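Local structure of cocosin 1 acidic chain (5WPW) at residues 39-44 with 137-142; 55-60 with 151-156; 69-74 with 107-112; 125-130 with 217-222. The protein serves as a hexameric seed storage globulin of coconut, a nutrient reservoir, and is a potential food allergen. The protein carries 2 engineered substitutions. All blocks are in the same frame, centred on the assembly; numbering follows the deposited sequence.

Interaction 1 (39-44 with 137-142)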
loop_
_atom_site.group_PDB
_atom_site.type_symbol
_atom_site.label_atom_id
_atom_site.label_comp_id
_atom_site.label_asym_id
_atom_site.label_seq_id
_atom_site.Cartn_x
_atom_site.Cartn_y
_atom_site.Cartn_z
ATOM N N VAL A 39 26.412 -8.713 -4.170
ATOM C CA VAL A 39 25.908 -10.079 -4.178
ATOM C C VAL A 39 27.063 -11.041 -3.891
ATOM O O VAL A 39 28.241 -10.681 -3.974
ATOM C CB VAL A 39 25.218 -10.451 -5.514
ATOM C CG1 VAL A 39 23.989 -9.554 -5.776
ATOM C CG2 VAL A 39 26.187 -10.333 -6.648
ATOM N N SER A 40 26.695 -12.258 -3.490
ATOM C CA SER A 40 27.557 -13.434 -3.484
ATOM C C SER A 40 26.896 -14.516 -4.327
ATOM O O SER A 40 25.671 -14.672 -4.294
ATOM C CB SER A 40 27.784 -13.972 -2.059
ATOM O OG SER A 40 28.020 -12.913 -1.146
ATOM N N THR A 41 27.697 -15.283 -5.069
ATOM C CA THR A 41 27.178 -16.312 -5.962
ATOM C C THR A 41 27.839 -17.642 -5.624
ATOM O O THR A 41 29.027 -17.689 -5.273
ATOM C CB THR A 41 27.424 -15.974 -7.450
ATOM O OG1 THR A 41 26.689 -14.796 -7.818
ATOM C CG2 THR A 41 26.961 -17.112 -8.354
ATOM N N ILE A 42 27.057 -18.710 -5.669
ATOM C CA ILE A 42 27.588 -20.050 -5.478
ATOM C C ILE A 42 26.946 -20.969 -6.502
ATOM O O ILE A 42 25.798 -20.775 -6.917
ATOM C CB ILE A 42 27.369 -20.584 -4.040
ATOM C CG1 ILE A 42 25.931 -21.035 -3.827
ATOM C CG2 ILE A 42 27.757 -19.556 -2.995
ATOM C CD1 ILE A 42 25.624 -21.386 -2.371
ATOM N N ARG A 43 27.715 -21.955 -6.942
ATOM C CA ARG A 43 27.212 -23.029 -7.780
ATOM C C ARG A 43 27.344 -24.335 -7.009
ATOM O O ARG A 43 28.380 -24.595 -6.399
ATOM C CB ARG A 43 27.979 -23.127 -9.109
ATOM C CG ARG A 43 27.418 -24.214 -10.031
ATOM C CD ARG A 43 28.413 -24.636 -11.104
ATOM N NE ARG A 43 28.672 -23.548 -12.035
ATOM C CZ ARG A 43 29.869 -23.253 -12.524
ATOM N NH1 ARG A 43 30.920 -23.977 -12.165
ATOM N NH2 ARG A 43 30.019 -22.224 -13.356
ATOM N N ARG A 44 26.296 -25.147 -7.035
ATOM C CA ARG A 44 26.309 -26.454 -6.394
ATOM C C ARG A 44 26.001 -27.558 -7.391
ATOM O O ARG A 44 25.131 -27.406 -8.260
ATOM C CB ARG A 44 25.297 -26.536 -5.267
ATOM C CG ARG A 44 25.877 -26.359 -3.937
ATOM C CD ARG A 44 24.876 -26.780 -2.917
ATOM N NE ARG A 44 24.256 -25.633 -2.280
ATOM C CZ ARG A 44 24.805 -24.962 -1.276
ATOM N NH1 ARG A 44 24.174 -23.931 -0.749
ATOM N NH2 ARG A 44 25.984 -25.333 -0.803
ATOM N N ILE A 137 22.553 -22.733 -9.550
ATOM C CA ILE A 137 23.294 -21.485 -9.422
ATOM C C ILE A 137 22.483 -20.547 -8.537
ATOM O O ILE A 137 21.298 -20.299 -8.803
ATOM C CB ILE A 137 23.604 -20.840 -10.780
ATOM C CG1 ILE A 137 24.086 -19.427 -10.525
ATOM C CG2 ILE A 137 22.390 -20.834 -11.661
ATOM C CD1 ILE A 137 24.710 -18.768 -11.665
ATOM N N THR A 138 23.115 -20.063 -7.471
ATOM C CA THR A 138 22.468 -19.257 -6.437
ATOM C C THR A 138 23.089 -17.876 -6.353
ATOM O O THR A 138 24.316 -17.757 -6.250
ATOM C CB THR A 138 22.607 -19.941 -5.084
ATOM O OG1 THR A 138 21.782 -21.101 -5.075
ATOM C CG2 THR A 138 22.211 -18.993 -3.965
ATOM N N VAL A 139 22.250 -16.830 -6.360
ATOM C CA VAL A 139 22.706 -15.456 -6.163
ATOM C C VAL A 139 22.062 -14.953 -4.870
ATOM O O VAL A 139 20.831 -14.992 -4.732
ATOM C CB VAL A 139 22.347 -14.544 -7.356
ATOM C CG1 VAL A 139 22.894 -13.159 -7.146
ATOM C CG2 VAL A 139 22.865 -15.119 -8.684
ATOM N N LEU A 140 22.892 -14.567 -3.905
ATOM C CA LEU A 140 22.446 -14.081 -2.602
ATOM C C LEU A 140 22.619 -12.563 -2.530
ATOM O O LEU A 140 23.718 -12.050 -2.773
ATOM C CB LEU A 140 23.248 -14.737 -1.480
ATOM C CG LEU A 140 23.107 -16.240 -1.202
ATOM C CD1 LEU A 140 24.435 -16.948 -1.331
ATOM C CD2 LEU A 140 22.516 -16.415 0.208
ATOM N N ASP A 141 21.551 -11.836 -2.193
ATOM C CA ASP A 141 21.659 -10.367 -2.162
ATOM C C ASP A 141 22.074 -9.955 -0.758
ATOM O O ASP A 141 21.245 -9.724 0.108
ATOM C CB ASP A 141 20.358 -9.705 -2.596
ATOM C CG ASP A 141 20.487 -8.186 -2.717
ATOM O OD1 ASP A 141 21.594 -7.649 -2.500
ATOM O OD2 ASP A 141 19.475 -7.529 -3.035
ATOM N N THR A 142 23.382 -9.870 -0.527
ATOM C CA THR A 142 23.900 -9.525 0.789
ATOM C C THR A 142 23.839 -8.031 1.076
ATOM O O THR A 142 24.128 -7.621 2.209
ATOM C CB THR A 142 25.334 -10.025 0.915
ATOM O OG1 THR A 142 26.091 -9.546 -0.203
ATOM C CG2 THR A 142 25.359 -11.574 0.889
HETATM O O HOH W 1 28.610 -10.513 -0.590
#
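Two neighbouring strands, 40-46 and 134-140, pair antiparallel here in the large sheet of the N-terminal cupin barrel, and the contact is wholly buried. Four backbone hydrogen bonds form two rings. Ser40 N donates to Leu140 O at 3.1 Å, while Leu140 N returns to Ser40 O at 2.8 Å, almost straight (176°) and nearly along the C=O axis. Ile42 and Thr138 repeat the pattern, Thr138 N reaching Ile42 O at 2.8 Å. Between the rings Thr41 faces Val139 as a non-hydrogen-bonded pair, and Thr41 CA lies 3.2 Å from Thr138 O in a CA-H...O contact. One face carries Thr41 beside Val139, with Thr41 OG1 3.9 Å from Val139 CG2. On the other, Ile42 CG1, in the crowded position between N and carbonyl carbon (chi1 77°), rests 3.7 Å from Thr138 CB. Val39 crosses Val139 obliquely, its CB against CG1. Where the pairing ends, a water bridges Ser40 OG, at 2.5 Å, and Thr142 OG1; Ser40 OG also bonds Glu29. Asp141 centres an inverse gamma turn there. Phe34 of helix 32-37 packs on Val39 and Thr41. The backbone N-H and C=O groups of Ser40, Leu140, Ile42 and Thr138 are thus paired across the strands and the Ser40 hydroxyl is satisfied by water and carboxylate, whereas Thr41 OG1 is buried with no hydrogen-bond partner in the model.

Interaction 2 (55-60 with 151-156)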
loop_
_atom_site.group_PDB
_atom_site.type_symbol
_atom_site.label_atom_id
_atom_site.label_comp_id
_atom_site.label_asym_id
_atom_site.label_seq_id
_atom_site.Cartn_x
_atom_site.Cartn_y
_atom_site.Cartn_z
ATOM N N SER A 55 19.829 -25.454 6.274
ATOM C CA SER A 55 20.625 -24.296 6.656
ATOM C C SER A 55 19.827 -23.046 6.321
ATOM O O SER A 55 18.855 -23.097 5.559
ATOM C CB SER A 55 21.995 -24.278 5.957
ATOM O OG SER A 55 21.910 -23.904 4.578
ATOM N N MET A 56 20.235 -21.930 6.908
ATOM C CA MET A 56 19.594 -20.658 6.617
ATOM C C MET A 56 20.670 -19.602 6.443
ATOM O O MET A 56 21.775 -19.722 6.980
ATOM C CB MET A 56 18.558 -20.273 7.669
ATOM C CG MET A 56 19.037 -20.174 9.073
ATOM S SD MET A 56 19.552 -18.480 9.446
ATOM C CE MET A 56 19.771 -18.635 11.225
ATOM N N SER A 57 20.352 -18.577 5.651
ATOM C CA SER A 57 21.300 -17.536 5.287
ATOM C C SER A 57 20.775 -16.168 5.721
ATOM O O SER A 57 19.570 -15.970 5.860
ATOM C CB SER A 57 21.569 -17.521 3.774
ATOM O OG SER A 57 22.322 -18.671 3.360
ATOM N N ASN A 58 21.699 -15.241 5.966
ATOM C CA ASN A 58 21.360 -13.864 6.332
ATOM C C ASN A 58 20.836 -13.052 5.157
ATOM O O ASN A 58 20.342 -11.940 5.376
ATOM C CB ASN A 58 22.584 -13.146 6.914
ATOM C CG ASN A 58 23.709 -12.915 5.862
ATOM O OD1 ASN A 58 23.979 -13.777 5.011
ATOM N ND2 ASN A 58 24.364 -11.753 5.929
ATOM N N ALA A 59 20.949 -13.560 3.940
ATOM C CA ALA A 59 20.574 -12.822 2.736
ATOM C C ALA A 59 19.503 -13.567 1.948
ATOM O O ALA A 59 19.529 -14.811 1.885
ATOM C CB ALA A 59 21.793 -12.598 1.857
ATOM N N PRO A 60 18.527 -12.862 1.376
ATOM C CA PRO A 60 17.582 -13.533 0.477
ATOM C C PRO A 60 18.319 -13.967 -0.779
ATOM O O PRO A 60 19.361 -13.407 -1.132
ATOM C CB PRO A 60 16.534 -12.458 0.180
ATOM C CG PRO A 60 17.298 -11.156 0.305
ATOM C CD PRO A 60 18.317 -11.401 1.419
ATOM N N ARG A 151 27.944 -7.208 4.997
ATOM C CA ARG A 151 27.729 -7.431 3.566
ATOM C C ARG A 151 28.549 -8.631 3.078
ATOM O O ARG A 151 29.415 -8.529 2.215
ATOM C CB ARG A 151 28.090 -6.181 2.769
ATOM C CG ARG A 151 26.994 -5.142 2.603
ATOM C CD ARG A 151 27.121 -4.408 1.227
ATOM N NE ARG A 151 28.520 -4.242 0.813
ATOM C CZ ARG A 151 28.946 -4.128 -0.449
ATOM N NH1 ARG A 151 28.089 -4.155 -1.462
ATOM N NH2 ARG A 151 30.244 -3.986 -0.696
ATOM N N SER A 152 28.286 -9.785 3.676
ATOM C CA SER A 152 28.880 -11.034 3.213
ATOM C C SER A 152 27.867 -12.131 3.466
ATOM O O SER A 152 26.933 -11.951 4.251
ATOM C CB SER A 152 30.211 -11.333 3.916
ATOM O OG SER A 152 30.008 -11.958 5.178
ATOM N N HIS A 153 28.052 -13.265 2.788
ATOM C CA HIS A 153 27.165 -14.413 2.946
ATOM C C HIS A 153 27.479 -15.154 4.245
ATOM O O HIS A 153 28.514 -15.818 4.350
ATOM C CB HIS A 153 27.302 -15.380 1.778
ATOM C CG HIS A 153 26.415 -16.576 1.911
ATOM N ND1 HIS A 153 26.730 -17.808 1.384
ATOM C CD2 HIS A 153 25.223 -16.726 2.533
ATOM C CE1 HIS A 153 25.759 -18.663 1.652
ATOM N NE2 HIS A 153 24.838 -18.033 2.359
ATOM N N ARG A 154 26.584 -15.064 5.228
ATOM C CA ARG A 154 26.687 -15.842 6.457
ATOM C C ARG A 154 25.668 -16.974 6.366
ATOM O O ARG A 154 24.452 -16.726 6.354
ATOM C CB ARG A 154 26.435 -14.985 7.705
ATOM C CG ARG A 154 26.946 -13.530 7.662
ATOM C CD ARG A 154 28.286 -13.314 8.388
ATOM N NE ARG A 154 28.313 -13.877 9.744
ATOM C CZ ARG A 154 28.423 -13.181 10.874
ATOM N NH1 ARG A 154 28.522 -11.860 10.860
ATOM N NH2 ARG A 154 28.452 -13.823 12.038
ATOM N N GLN A 155 26.161 -18.210 6.321
ATOM C CA GLN A 155 25.332 -19.407 6.304
ATOM C C GLN A 155 25.361 -20.092 7.667
ATOM O O GLN A 155 26.436 -20.331 8.221
ATOM C CB GLN A 155 25.804 -20.385 5.223
ATOM C CG GLN A 155 24.726 -21.331 4.737
ATOM C CD GLN A 155 25.272 -22.674 4.287
ATOM O OE1 GLN A 155 26.421 -23.015 4.571
ATOM N NE2 GLN A 155 24.454 -23.443 3.589
ATOM N N PHE A 156 24.174 -20.413 8.184
ATOM C CA PHE A 156 23.977 -21.018 9.495
ATOM C C PHE A 156 23.454 -22.426 9.269
ATOM O O PHE A 156 22.288 -22.601 8.911
ATOM C CB PHE A 156 22.985 -20.214 10.342
ATOM C CG PHE A 156 23.426 -18.793 10.652
ATOM C CD1 PHE A 156 23.451 -17.824 9.667
ATOM C CD2 PHE A 156 23.796 -18.433 11.947
ATOM C CE1 PHE A 156 23.844 -16.507 9.976
ATOM C CE2 PHE A 156 24.178 -17.141 12.260
ATOM C CZ PHE A 156 24.208 -16.174 11.276
#
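Asn58 CG sits in the crowded position between backbone N and carbonyl carbon (chi1 67°), which turns the amide back onto the 151-156 backbone. OD1 takes Arg154 N at 2.9 Å from above the carbonyl plane, and ND2 gives to Ser152 O at 3.1 Å, close to the amide plane, so two bonds fix the rotation of the group. Asn58 N adds a third link, to Arg154 O. His153 CG is anti to its backbone N (chi1 180°), and NE2 hydrogen-bonds Ser57 OG at 2.8 Å near the ring plane. Strand 50-57 here pairs antiparallel with the short strand 155-157 in the second sheet of the N-terminal cupin domain: Met56 and Phe156 are the hydrogen-bonded pair, Phe156 N reaching Met56 O at 2.8 Å and nearly along the C=O axis. The Met56 chain bends at chi2 (92°) and crosses Phe156 obliquely as a Met-aromatic contact, SD 4.6 Å from the ring centroid and CE 3.7 Å from Phe156 CB. Gln155, extended beyond CG, makes a weak hydrogen bond from NE2 to Ser55 OG. Arg154 forms salt bridges with Asp150 and with Asp325 of a second subunit, whose Asn346 packs on Met56, Asn58 and Phe156.

Interaction 3 (69-74 with 107-112)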
loop_
_atom_site.group_PDB
_atom_site.type_symbol
_atom_site.label_atom_id
_atom_site.label_comp_id
_atom_site.label_asym_id
_atom_site.label_seq_id
_atom_site.Cartn_x
_atom_site.Cartn_y
_atom_site.Cartn_z
ATOM N N ARG A 69 16.509 -32.698 -11.431
ATOM C CA ARG A 69 15.230 -32.571 -10.761
ATOM C C ARG A 69 15.364 -33.088 -9.338
ATOM O O ARG A 69 16.306 -33.816 -9.001
ATOM C CB ARG A 69 14.115 -33.304 -11.504
ATOM C CG ARG A 69 14.297 -34.803 -11.589
ATOM C CD ARG A 69 13.065 -35.445 -12.188
ATOM N NE ARG A 69 12.089 -35.845 -11.170
ATOM C CZ ARG A 69 11.957 -37.087 -10.712
ATOM N NH1 ARG A 69 12.747 -38.051 -11.171
ATOM N NH2 ARG A 69 11.043 -37.367 -9.789
ATOM N N GLY A 70 14.421 -32.683 -8.499
ATOM C CA GLY A 70 14.465 -33.098 -7.113
ATOM C C GLY A 70 13.372 -32.479 -6.267
ATOM O O GLY A 70 12.329 -32.050 -6.763
ATOM N N ILE A 71 13.635 -32.461 -4.971
ATOM C CA ILE A 71 12.676 -32.069 -3.952
ATOM C C ILE A 71 13.315 -30.964 -3.139
ATOM O O ILE A 71 14.486 -31.072 -2.757
ATOM C CB ILE A 71 12.302 -33.255 -3.031
ATOM C CG1 ILE A 71 11.505 -34.311 -3.786
ATOM C CG2 ILE A 71 11.506 -32.768 -1.827
ATOM C CD1 ILE A 71 10.790 -35.261 -2.857
ATOM N N VAL A 72 12.554 -29.912 -2.857
ATOM C CA VAL A 72 13.035 -28.824 -2.017
ATOM C C VAL A 72 12.091 -28.648 -0.836
ATOM O O VAL A 72 10.869 -28.774 -0.968
ATOM C CB VAL A 72 13.167 -27.508 -2.809
ATOM C CG1 VAL A 72 13.029 -26.347 -1.889
ATOM C CG2 VAL A 72 14.511 -27.447 -3.492
ATOM N N GLY A 73 12.668 -28.374 0.326
ATOM C CA GLY A 73 11.896 -28.017 1.498
ATOM C C GLY A 73 12.285 -26.653 2.038
ATOM O O GLY A 73 13.472 -26.341 2.232
ATOM N N LEU A 74 11.271 -25.830 2.263
ATOM C CA LEU A 74 11.417 -24.515 2.864
ATOM C C LEU A 74 10.520 -24.484 4.086
ATOM O O LEU A 74 9.297 -24.655 3.974
ATOM C CB LEU A 74 11.021 -23.427 1.875
ATOM C CG LEU A 74 11.051 -22.009 2.416
ATOM C CD1 LEU A 74 12.482 -21.657 2.623
ATOM C CD2 LEU A 74 10.407 -21.073 1.411
ATOM N N VAL A 107 6.433 -29.991 0.529
ATOM C CA VAL A 107 7.701 -30.093 -0.155
ATOM C C VAL A 107 7.473 -29.713 -1.607
ATOM O O VAL A 107 6.381 -29.893 -2.159
ATOM C CB VAL A 107 8.292 -31.501 0.005
ATOM C CG1 VAL A 107 8.556 -31.763 1.497
ATOM C CG2 VAL A 107 7.330 -32.511 -0.544
ATOM N N TYR A 108 8.500 -29.131 -2.204
ATOM C CA TYR A 108 8.425 -28.511 -3.515
ATOM C C TYR A 108 9.272 -29.314 -4.491
ATOM O O TYR A 108 10.481 -29.472 -4.290
ATOM C CB TYR A 108 8.912 -27.069 -3.437
ATOM C CG TYR A 108 8.207 -26.256 -2.379
ATOM C CD1 TYR A 108 7.060 -25.541 -2.686
ATOM C CD2 TYR A 108 8.701 -26.172 -1.079
ATOM C CE1 TYR A 108 6.416 -24.778 -1.737
ATOM C CE2 TYR A 108 8.052 -25.409 -0.109
ATOM C CZ TYR A 108 6.904 -24.719 -0.452
ATOM O OH TYR A 108 6.230 -23.954 0.485
ATOM N N GLN A 109 8.652 -29.801 -5.552
ATOM C CA GLN A 109 9.361 -30.607 -6.535
ATOM C C GLN A 109 9.795 -29.714 -7.679
ATOM O O GLN A 109 8.963 -29.060 -8.305
ATOM C CB GLN A 109 8.488 -31.762 -7.010
ATOM C CG GLN A 109 8.159 -32.672 -5.857
ATOM C CD GLN A 109 7.792 -34.053 -6.305
ATOM O OE1 GLN A 109 8.600 -34.750 -6.917
ATOM N NE2 GLN A 109 6.563 -34.459 -6.015
ATOM N N PHE A 110 11.091 -29.677 -7.935
ATOM C CA PHE A 110 11.662 -28.740 -8.883
ATOM C C PHE A 110 12.243 -29.485 -10.079
ATOM O O PHE A 110 12.376 -30.710 -10.086
ATOM C CB PHE A 110 12.729 -27.880 -8.207
ATOM C CG PHE A 110 13.967 -28.629 -7.820
ATOM C CD1 PHE A 110 15.023 -28.751 -8.705
ATOM C CD2 PHE A 110 14.101 -29.162 -6.549
ATOM C CE1 PHE A 110 16.181 -29.426 -8.347
ATOM C CE2 PHE A 110 15.263 -29.821 -6.184
ATOM C CZ PHE A 110 16.292 -29.960 -7.079
ATOM N N GLN A 111 12.593 -28.726 -11.108
ATOM C CA GLN A 111 13.098 -29.334 -12.332
ATOM C C GLN A 111 13.930 -28.299 -13.068
ATOM O O GLN A 111 14.002 -27.138 -12.662
ATOM C CB GLN A 111 11.948 -29.853 -13.200
ATOM C CG GLN A 111 11.182 -28.771 -13.962
ATOM C CD GLN A 111 10.389 -29.326 -15.148
ATOM O OE1 GLN A 111 10.897 -29.409 -16.269
ATOM N NE2 GLN A 111 9.131 -29.694 -14.901
ATOM N N GLU A 112 14.567 -28.733 -14.158
ATOM C CA GLU A 112 15.393 -27.825 -14.945
ATOM C C GLU A 112 14.587 -26.596 -15.324
ATOM O O GLU A 112 13.401 -26.692 -15.649
ATOM C CB GLU A 112 15.921 -28.523 -16.207
ATOM C CG GLU A 112 16.920 -27.685 -17.007
ATOM C CD GLU A 112 17.178 -28.252 -18.393
ATOM O OE1 GLU A 112 17.645 -27.497 -19.280
ATOM O OE2 GLU A 112 16.912 -29.453 -18.588
HETATM O O HOH W 2 11.293 -34.451 -8.307
HETATM O O HOH W 3 6.694 -24.664 3.585
#
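Phe110 CB leaves strand 107-110 with CG in the crowded position between backbone N and carbonyl carbon (chi1 69°), so the ring folds over the backbone at Gly70. CG lies 3.9 Å from Gly70 O, and CD2 comes to the same carbonyl and to Val72 CG2, the latter at 3.5 Å. CE2 meets Gly70 C and Ile71 N, CE1 approaches Gly70 N and Arg69 C, and at the tip CZ is 3.6 Å from Gly70 CA. Gly70 N stands above the centre of one ring face, and Gly70 CA makes a CH-pi contact over it. The strands form an antiparallel pair in the second sheet of the N-terminal cupin barrel, Gly70 matched with Phe110 and Val72 with Tyr108. Val72 N donates to Tyr108 O at 2.6 Å in the carbonyl plane, and Tyr108 N answers to Val72 O at 2.7 Å. Gly70 and Phe110 bond less neatly, each donor standing above the partner's carbonyl plane. Tyr108 sets its ring edge toward Val72 O and Leu74 N, and its OH accepts from a water that also donates to Leu74 O, 2.6 Å away. The Ile71 and Val107 side chains cross obliquely, Ile71 CG2 touching Val107 CB.

Interaction 4 (125-130 with 217-222)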
loop_
_atom_site.group_PDB
_atom_site.type_symbol
_atom_site.label_atom_id
_atom_site.label_comp_id
_atom_site.label_asym_id
_atom_site.label_seq_id
_atom_site.Cartn_x
_atom_site.Cartn_y
_atom_site.Cartn_z
ATOM N N TRP A 125 16.260 -27.013 2.566
ATOM C CA TRP A 125 17.001 -28.226 2.215
ATOM C C TRP A 125 16.578 -28.697 0.822
ATOM O O TRP A 125 15.509 -28.335 0.317
ATOM C CB TRP A 125 16.806 -29.342 3.281
ATOM C CG TRP A 125 15.382 -29.763 3.501
ATOM C CD1 TRP A 125 14.532 -29.300 4.477
ATOM C CD2 TRP A 125 14.646 -30.741 2.762
ATOM N NE1 TRP A 125 13.314 -29.919 4.373
ATOM C CE2 TRP A 125 13.352 -30.800 3.322
ATOM C CE3 TRP A 125 14.948 -31.559 1.660
ATOM C CZ2 TRP A 125 12.362 -31.645 2.831
ATOM C CZ3 TRP A 125 13.959 -32.404 1.167
ATOM C CH2 TRP A 125 12.680 -32.438 1.751
ATOM N N CYS A 126 17.413 -29.548 0.223
ATOM C CA CYS A 126 17.330 -29.861 -1.204
ATOM C C CYS A 126 17.774 -31.294 -1.420
ATOM O O CYS A 126 18.886 -31.638 -1.016
ATOM C CB CYS A 126 18.240 -28.940 -2.013
ATOM S SG CYS A 126 18.144 -29.191 -3.782
ATOM N N TYR A 127 16.942 -32.103 -2.072
ATOM C CA TYR A 127 17.279 -33.514 -2.298
ATOM C C TYR A 127 17.141 -33.869 -3.777
ATOM O O TYR A 127 16.112 -33.581 -4.405
ATOM C CB TYR A 127 16.397 -34.426 -1.446
ATOM C CG TYR A 127 16.558 -35.927 -1.732
ATOM C CD1 TYR A 127 17.697 -36.620 -1.325
ATOM C CD2 TYR A 127 15.560 -36.640 -2.401
ATOM C CE1 TYR A 127 17.844 -38.015 -1.584
ATOM C CE2 TYR A 127 15.695 -38.031 -2.675
ATOM C CZ TYR A 127 16.835 -38.704 -2.259
ATOM O OH TYR A 127 16.963 -40.078 -2.517
ATOM N N ASN A 128 18.163 -34.533 -4.318
ATOM C CA ASN A 128 18.187 -34.968 -5.715
ATOM C C ASN A 128 17.635 -36.383 -5.808
ATOM O O ASN A 128 18.316 -37.338 -5.441
ATOM C CB ASN A 128 19.613 -34.900 -6.260
ATOM C CG ASN A 128 19.715 -35.328 -7.722
ATOM O OD1 ASN A 128 18.712 -35.649 -8.374
ATOM N ND2 ASN A 128 20.923 -35.303 -8.242
ATOM N N ASN A 129 16.410 -36.524 -6.310
ATOM C CA ASN A 129 15.788 -37.833 -6.441
ATOM C C ASN A 129 15.758 -38.338 -7.876
ATOM O O ASN A 129 15.058 -39.312 -8.165
ATOM C CB ASN A 129 14.372 -37.807 -5.877
ATOM C CG ASN A 129 13.469 -36.875 -6.638
ATOM O OD1 ASN A 129 13.888 -36.175 -7.563
ATOM N ND2 ASN A 129 12.222 -36.853 -6.250
ATOM N N GLY A 130 16.467 -37.681 -8.784
ATOM C CA GLY A 130 16.638 -38.166 -10.134
ATOM C C GLY A 130 17.921 -38.955 -10.234
ATOM O O GLY A 130 18.583 -39.248 -9.238
ATOM N N ASN A 217 19.788 -45.224 1.295
ATOM C CA ASN A 217 18.501 -45.896 1.173
ATOM C C ASN A 217 17.470 -45.085 0.417
ATOM O O ASN A 217 16.279 -45.418 0.464
ATOM C CB ASN A 217 17.948 -46.232 2.555
ATOM C CG ASN A 217 18.580 -47.451 3.137
ATOM O OD1 ASN A 217 18.908 -48.392 2.410
ATOM N ND2 ASN A 217 18.761 -47.459 4.459
ATOM N N GLY A 218 17.884 -44.020 -0.256
ATOM C CA GLY A 218 16.931 -43.095 -0.826
ATOM C C GLY A 218 16.358 -42.260 0.293
ATOM O O GLY A 218 16.495 -42.602 1.473
ATOM N N LEU A 219 15.734 -41.149 -0.036
ATOM C CA LEU A 219 15.089 -40.315 0.965
ATOM C C LEU A 219 13.599 -40.389 0.706
ATOM O O LEU A 219 13.129 -39.941 -0.341
ATOM C CB LEU A 219 15.590 -38.876 0.891
ATOM C CG LEU A 219 15.040 -37.950 1.971
ATOM C CD1 LEU A 219 15.855 -38.149 3.217
ATOM C CD2 LEU A 219 15.085 -36.490 1.514
ATOM N N GLN A 220 12.849 -40.941 1.645
ATOM C CA GLN A 220 11.402 -40.982 1.515
ATOM C C GLN A 220 10.803 -39.871 2.361
ATOM O O GLN A 220 11.078 -39.774 3.562
ATOM C CB GLN A 220 10.829 -42.336 1.924
ATOM C CG GLN A 220 11.185 -43.460 0.952
ATOM C CD GLN A 220 10.169 -43.618 -0.168
ATOM O OE1 GLN A 220 10.450 -43.298 -1.325
ATOM N NE2 GLN A 220 8.980 -44.109 0.172
ATOM N N VAL A 221 10.009 -39.025 1.719
ATOM C CA VAL A 221 9.240 -37.988 2.387
ATOM C C VAL A 221 7.816 -38.112 1.875
ATOM O O VAL A 221 7.549 -38.795 0.889
ATOM C CB VAL A 221 9.799 -36.577 2.118
ATOM C CG1 VAL A 221 11.283 -36.520 2.393
ATOM C CG2 VAL A 221 9.498 -36.153 0.689
ATOM N N LEU A 222 6.889 -37.451 2.548
ATOM C CA LEU A 222 5.525 -37.440 2.045
ATOM C C LEU A 222 5.433 -36.468 0.874
ATOM O O LEU A 222 5.819 -35.299 0.995
ATOM C CB LEU A 222 4.544 -37.050 3.143
ATOM C CG LEU A 222 4.370 -38.066 4.277
ATOM C CD1 LEU A 222 4.212 -37.344 5.600
ATOM C CD2 LEU A 222 3.137 -38.881 4.006
#
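The Tyr127 ring carries Leu219 CB over one face, 15° off the normal through the centroid, in a CH-pi contact offset toward the rim. CB is nearest the hydroxyl end, 3.4 Å from Tyr127 CZ, while Leu219 CD2 runs back to the root of the ring, 3.6 Å from Tyr127 CG. Both side chains have CG anti to the backbone N. At the tip, Leu219 N donates to Tyr127 OH at 3.0 Å, the bond bent to 140°, and Gly218 CA lies 3.5 Å from Tyr127 OH; Gly218 has positive phi, which suits glycine. The Trp125 indole makes looser, oblique contacts, CZ3 with Leu219 CD2 at 4.3 Å and CH2 with Val221 CG1. Pro385 of a second subunit packs on Trp125 and Val221, and Glu387 of that subunit accepts from Gln220 N, so the 217-222 segment lies between its own barrel and a neighbour. Asn128 OD1 accepts from Gly130 N in an Asx turn. Aromatic and aliphatic packing with one backbone-to-hydroxyl hydrogen bond thus joins the irregular connection between strands 212-214 and 251-253 to strand 124-127 of the cupin barrel, at a subunit interface of the hexameric globulin.

In the fold
From the N terminus, strand 40-46 enters interaction 1, which closes only when 137-142 arrives. Segment 55-60 opens interaction 2 before that and closes after it, at 151-156, so the two loops cross; they touch where Asp141 N meets Pro60 O and Leu140 packs on His153. Interaction 3 is nested within both loops, joining 69-74 to 107-112. Interaction 4 starts after it, at 125-130, and closes at 217-222, crossing interactions 1 and 2. Strand 124-127 lies beside both 50-57 and 70-74, so interactions 2 and 3 and the 125-130 side of interaction 4 share one sheet, with 217-222 packed on it as a loop; interaction 1 belongs to the barrel's other sheet.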